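Local coordinates for phosphoribosylformylglycinamidine cyclo-ligase (Thermus thermophilus HB8, PDB 5AVM), which catalyses the ATP-dependent ring closure that turns formylglycinamidine ribonucleotide into 5-aminoimidazole ribonucleotide (AIR) in de novo purine biosynthesis, at the interface of chains A and B. Residues are numbered along the deposited sequence; one frame, centred on the assembly and turned at random. Chains: chain A/B, Phosphoribosylformylglycinamidine cyclo-ligase.

Contact 1: the interface of chains A and B. Residues chain A 60-62, 104, 151, 153; chain B 104, 106, 145, 153.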
# COMPACT_ATOMS: atom_id res chain seq x y z
N THR A 60 -5.09 0.54 4.79
CA THR A 60 -4.37 1.03 3.63
C THR A 60 -5.10 2.33 3.32
O THR A 60 -6.29 2.48 3.65
CB THR A 60 -4.43 0.05 2.40
OG1 THR A 60 -5.76 -0.44 2.21
CG2 THR A 60 -3.50 -1.13 2.60
N ASP A 61 -4.40 3.29 2.74
CA ASP A 61 -5.00 4.57 2.41
C ASP A 61 -4.26 5.15 1.21
O ASP A 61 -3.21 4.64 0.82
CB ASP A 61 -4.92 5.54 3.60
CG ASP A 61 -6.14 5.43 4.54
OD1 ASP A 61 -7.29 5.55 4.04
OD2 ASP A 61 -5.97 5.24 5.76
N GLY A 62 -4.83 6.20 0.62
CA GLY A 62 -4.23 6.86 -0.51
C GLY A 62 -4.40 8.35 -0.30
O GLY A 62 -5.23 8.76 0.50
N TYR A 104 3.79 2.88 -0.76
CA TYR A 104 3.77 2.38 -2.12
C TYR A 104 3.55 3.59 -3.03
O TYR A 104 2.54 4.28 -2.92
CB TYR A 104 2.62 1.37 -2.30
CG TYR A 104 2.42 0.92 -3.73
CD1 TYR A 104 3.38 0.13 -4.38
CD2 TYR A 104 1.30 1.33 -4.45
CE1 TYR A 104 3.21 -0.24 -5.71
CE2 TYR A 104 1.13 0.97 -5.78
CZ TYR A 104 2.08 0.18 -6.41
OH TYR A 104 1.90 -0.17 -7.73
N ASP A 151 0.64 8.35 -7.72
CA ASP A 151 -0.33 7.91 -6.72
C ASP A 151 0.46 7.56 -5.48
O ASP A 151 1.35 6.72 -5.52
CB ASP A 151 -1.15 6.71 -7.18
CG ASP A 151 -2.23 6.32 -6.17
OD1 ASP A 151 -2.91 7.23 -5.64
OD2 ASP A 151 -2.40 5.11 -5.90
N ALA A 153 0.35 5.90 -2.01
CA ALA A 153 -0.43 4.98 -1.19
C ALA A 153 0.47 4.40 -0.09
O ALA A 153 1.69 4.50 -0.16
CB ALA A 153 -1.03 3.86 -2.05
N TYR B 104 -4.98 -2.21 -1.76
CA TYR B 104 -5.40 -0.90 -2.26
C TYR B 104 -5.56 -0.92 -3.78
O TYR B 104 -4.58 -0.76 -4.50
CB TYR B 104 -4.36 0.15 -1.92
CG TYR B 104 -4.87 1.56 -2.07
CD1 TYR B 104 -5.77 2.09 -1.14
CD2 TYR B 104 -4.47 2.37 -3.13
CE1 TYR B 104 -6.24 3.40 -1.25
CE2 TYR B 104 -4.94 3.68 -3.26
CZ TYR B 104 -5.83 4.19 -2.31
OH TYR B 104 -6.31 5.48 -2.40
N ALA B 106 -6.76 0.67 -7.33
CA ALA B 106 -7.04 1.97 -7.94
C ALA B 106 -7.16 1.86 -9.46
O ALA B 106 -6.34 1.22 -10.12
CB ALA B 106 -5.94 2.96 -7.57
N TYR B 145 -5.17 7.79 -13.83
CA TYR B 145 -5.02 6.57 -14.61
C TYR B 145 -5.42 6.65 -16.09
O TYR B 145 -6.32 7.40 -16.47
CB TYR B 145 -5.83 5.46 -13.95
CG TYR B 145 -5.28 5.07 -12.60
CD1 TYR B 145 -4.19 4.21 -12.51
CD2 TYR B 145 -5.78 5.63 -11.43
CE1 TYR B 145 -3.60 3.92 -11.28
CE2 TYR B 145 -5.20 5.35 -10.19
CZ TYR B 145 -4.11 4.49 -10.12
OH TYR B 145 -3.51 4.22 -8.91
N ALA B 153 -2.26 -3.16 -5.75
CA ALA B 153 -1.19 -3.15 -4.76
C ALA B 153 -1.72 -3.73 -3.46
O ALA B 153 -2.92 -3.90 -3.30
CB ALA B 153 -0.70 -1.75 -4.54
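B:Tyr104 lays one face of its phenol against chain A, over the backbone of A:Asp61 and A:Gly62 and the methyl group of A:Ala153, within the strand-to-strand dimer interface characteristic of the AIR synthase (PurM) family. This is the tight part of the contact. The ring stands on strand 97-107 with CG anti to the backbone N (chi1 -165°), a setting that carries it across to strand 57-62 of the partner. That face receives the carbonyl oxygen O of A:Asp61, which lies above the plane but shifted toward the rim. The carbonyl carbon, A:Asp61 C, is 3.6 Å from B:Tyr104 CE1. Farther out, the hydroxyl-bearing CZ packs 3.6 Å from A:Gly62 CA, where the lack of a side chain probably lets the phenol settle on the main chain. Over the same face, toward CD2, lies the methyl carbon CB of A:Ala153, 3.9 Å from that ring atom.

The symmetry-related pair is slightly tighter: B:Ala153 sets CB over the face of the A:Tyr104 ring in a CH-pi contact, 3.5 Å from CE2 and toward the rim. Packing becomes sparser around A:Asp151. Its carboxylate is turned only 20° from the B:Tyr104 ring plane but lies beyond the rim and does not stack, with OD2 3.9 Å from CE2. The same oxygen lies 3.3 Å from the phenol oxygen OH of B:Tyr145, a proximity rather than an established hydrogen bond, with the carboxylate and ring turned 67° to each other. B:Ala106 contributes little here, its methyl carbon CB being 4.5 Å from A:Asp151 OD2.

Contact 2: the interface of chains A and B. Residues chain A 58-60, 155; chain B 100, 102, 134, 136.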
# COMPACT_ATOMS: atom_id res chain seq x y z
N ALA A 58 -5.02 -2.70 10.99
CA ALA A 58 -4.29 -2.12 9.89
C ALA A 58 -5.22 -1.42 8.92
O ALA A 58 -6.42 -1.68 8.89
CB ALA A 58 -3.50 -3.22 9.15
N THR A 59 -4.66 -0.54 8.11
CA THR A 59 -5.46 0.16 7.14
C THR A 59 -4.58 0.63 6.01
O THR A 59 -3.44 1.02 6.24
CB THR A 59 -6.17 1.39 7.78
OG1 THR A 59 -7.13 1.92 6.85
CG2 THR A 59 -5.15 2.48 8.14
N THR A 60 -5.09 0.54 4.79
CA THR A 60 -4.37 1.03 3.63
C THR A 60 -5.10 2.33 3.32
O THR A 60 -6.29 2.48 3.65
CB THR A 60 -4.43 0.05 2.40
OG1 THR A 60 -5.76 -0.44 2.21
CG2 THR A 60 -3.50 -1.13 2.60
N THR A 155 0.37 1.76 3.91
CA THR A 155 -0.32 0.94 4.89
C THR A 155 0.23 1.22 6.28
O THR A 155 1.44 1.21 6.49
CB THR A 155 -0.12 -0.57 4.59
OG1 THR A 155 -0.67 -0.87 3.30
CG2 THR A 155 -0.82 -1.44 5.63
N PHE B 100 -1.27 -11.58 7.93
CA PHE B 100 -2.49 -11.07 7.32
C PHE B 100 -2.18 -10.14 6.13
O PHE B 100 -1.09 -9.57 6.05
CB PHE B 100 -3.36 -10.35 8.36
CG PHE B 100 -2.68 -9.20 9.06
CD1 PHE B 100 -2.54 -7.96 8.42
CD2 PHE B 100 -2.20 -9.34 10.36
CE1 PHE B 100 -1.95 -6.89 9.08
CE2 PHE B 100 -1.60 -8.27 11.02
CZ PHE B 100 -1.47 -7.04 10.38
N LEU B 102 -3.87 -7.07 3.21
CA LEU B 102 -4.89 -6.05 2.94
C LEU B 102 -4.43 -5.33 1.67
O LEU B 102 -3.22 -5.23 1.42
CB LEU B 102 -5.08 -5.08 4.12
CG LEU B 102 -4.06 -4.07 4.64
CD1 LEU B 102 -4.82 -3.09 5.52
CD2 LEU B 102 -2.95 -4.75 5.43
N LEU B 134 -7.68 -8.69 5.45
CA LEU B 134 -8.24 -7.50 6.09
C LEU B 134 -8.97 -6.58 5.10
O LEU B 134 -8.83 -6.70 3.89
CB LEU B 134 -7.12 -6.72 6.80
CG LEU B 134 -6.87 -7.05 8.28
CD1 LEU B 134 -6.78 -8.55 8.48
CD2 LEU B 134 -5.60 -6.36 8.74
N GLY B 136 -9.50 -4.00 2.66
CA GLY B 136 -8.61 -3.20 1.83
C GLY B 136 -9.36 -1.99 1.31
O GLY B 136 -10.58 -1.88 1.51
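The ring of B:Phe100 meets chain A through one corner: CE1 is 4.0 Å from the methyl carbon CB of A:Ala58, which sits beyond the rim and well out of the ring plane. On that same side of the ring lies B:Leu134 from its own chain, whose CD2 is 3.5 Å from B:Phe100 CD1. The leucine thus flanks the phenyl group and also touches the partner, its CD2 packing 3.8 Å from A:Ala58 CB. A second flat group, the peptide joining A:Ala58 and A:Thr59, carries a methyl group on one face: CD1 of B:Leu102 stands almost directly above the A:Thr59 N, at 3.6 Å.

B:Leu102 is the main apolar wedge of this patch. Its CG lies between the backbone N and the carbonyl carbon (chi1 67°), which directs the branched end from strand 97-107 toward strands 57-62 and 150-160 of chain A. There it passes A:Thr60, the two side chains running in opposite directions, with B:Leu102 CG 3.6 Å from the methyl carbon CG2. The other branch, CD2, meets A:Thr155 tip to tip, 3.9 Å from that residue's CG2. Both threonines therefore present methyl groups to the leucine, while the hydroxyl OG1 of A:Thr60 is turned toward the backbone of B:Gly136, 4.0 Å from its CA. Replacing B:Leu102 by an alanine would probably leave the A:Thr60 and A:Thr155 methyl groups without their apolar mate and open a gap above the A:Ala58 peptide.

Small side chains on chain A thus accept larger ones from chain B, and this apolar packing helps hold together the strands of the two subunits in the dimer, which AIR synthases are known to form.

Contact 1 and contact 2 are neighbouring stretches of one interface, the centres of their C-alpha atoms about 11 Å apart. A:Thr60 belongs to both. Strands 57-62 and 150-160 of chain A and strand 97-107 of chain B run through both patches, so B:Leu102 and B:Tyr104, two positions apart on one strand, enter the partner side by side. The tyrosine packing of contact 1 and the mainly aliphatic packing of contact 2 therefore form a continuous seam. The two-fold axis repeats it with the chains exchanged, consistent with a stable dimer built on these strands.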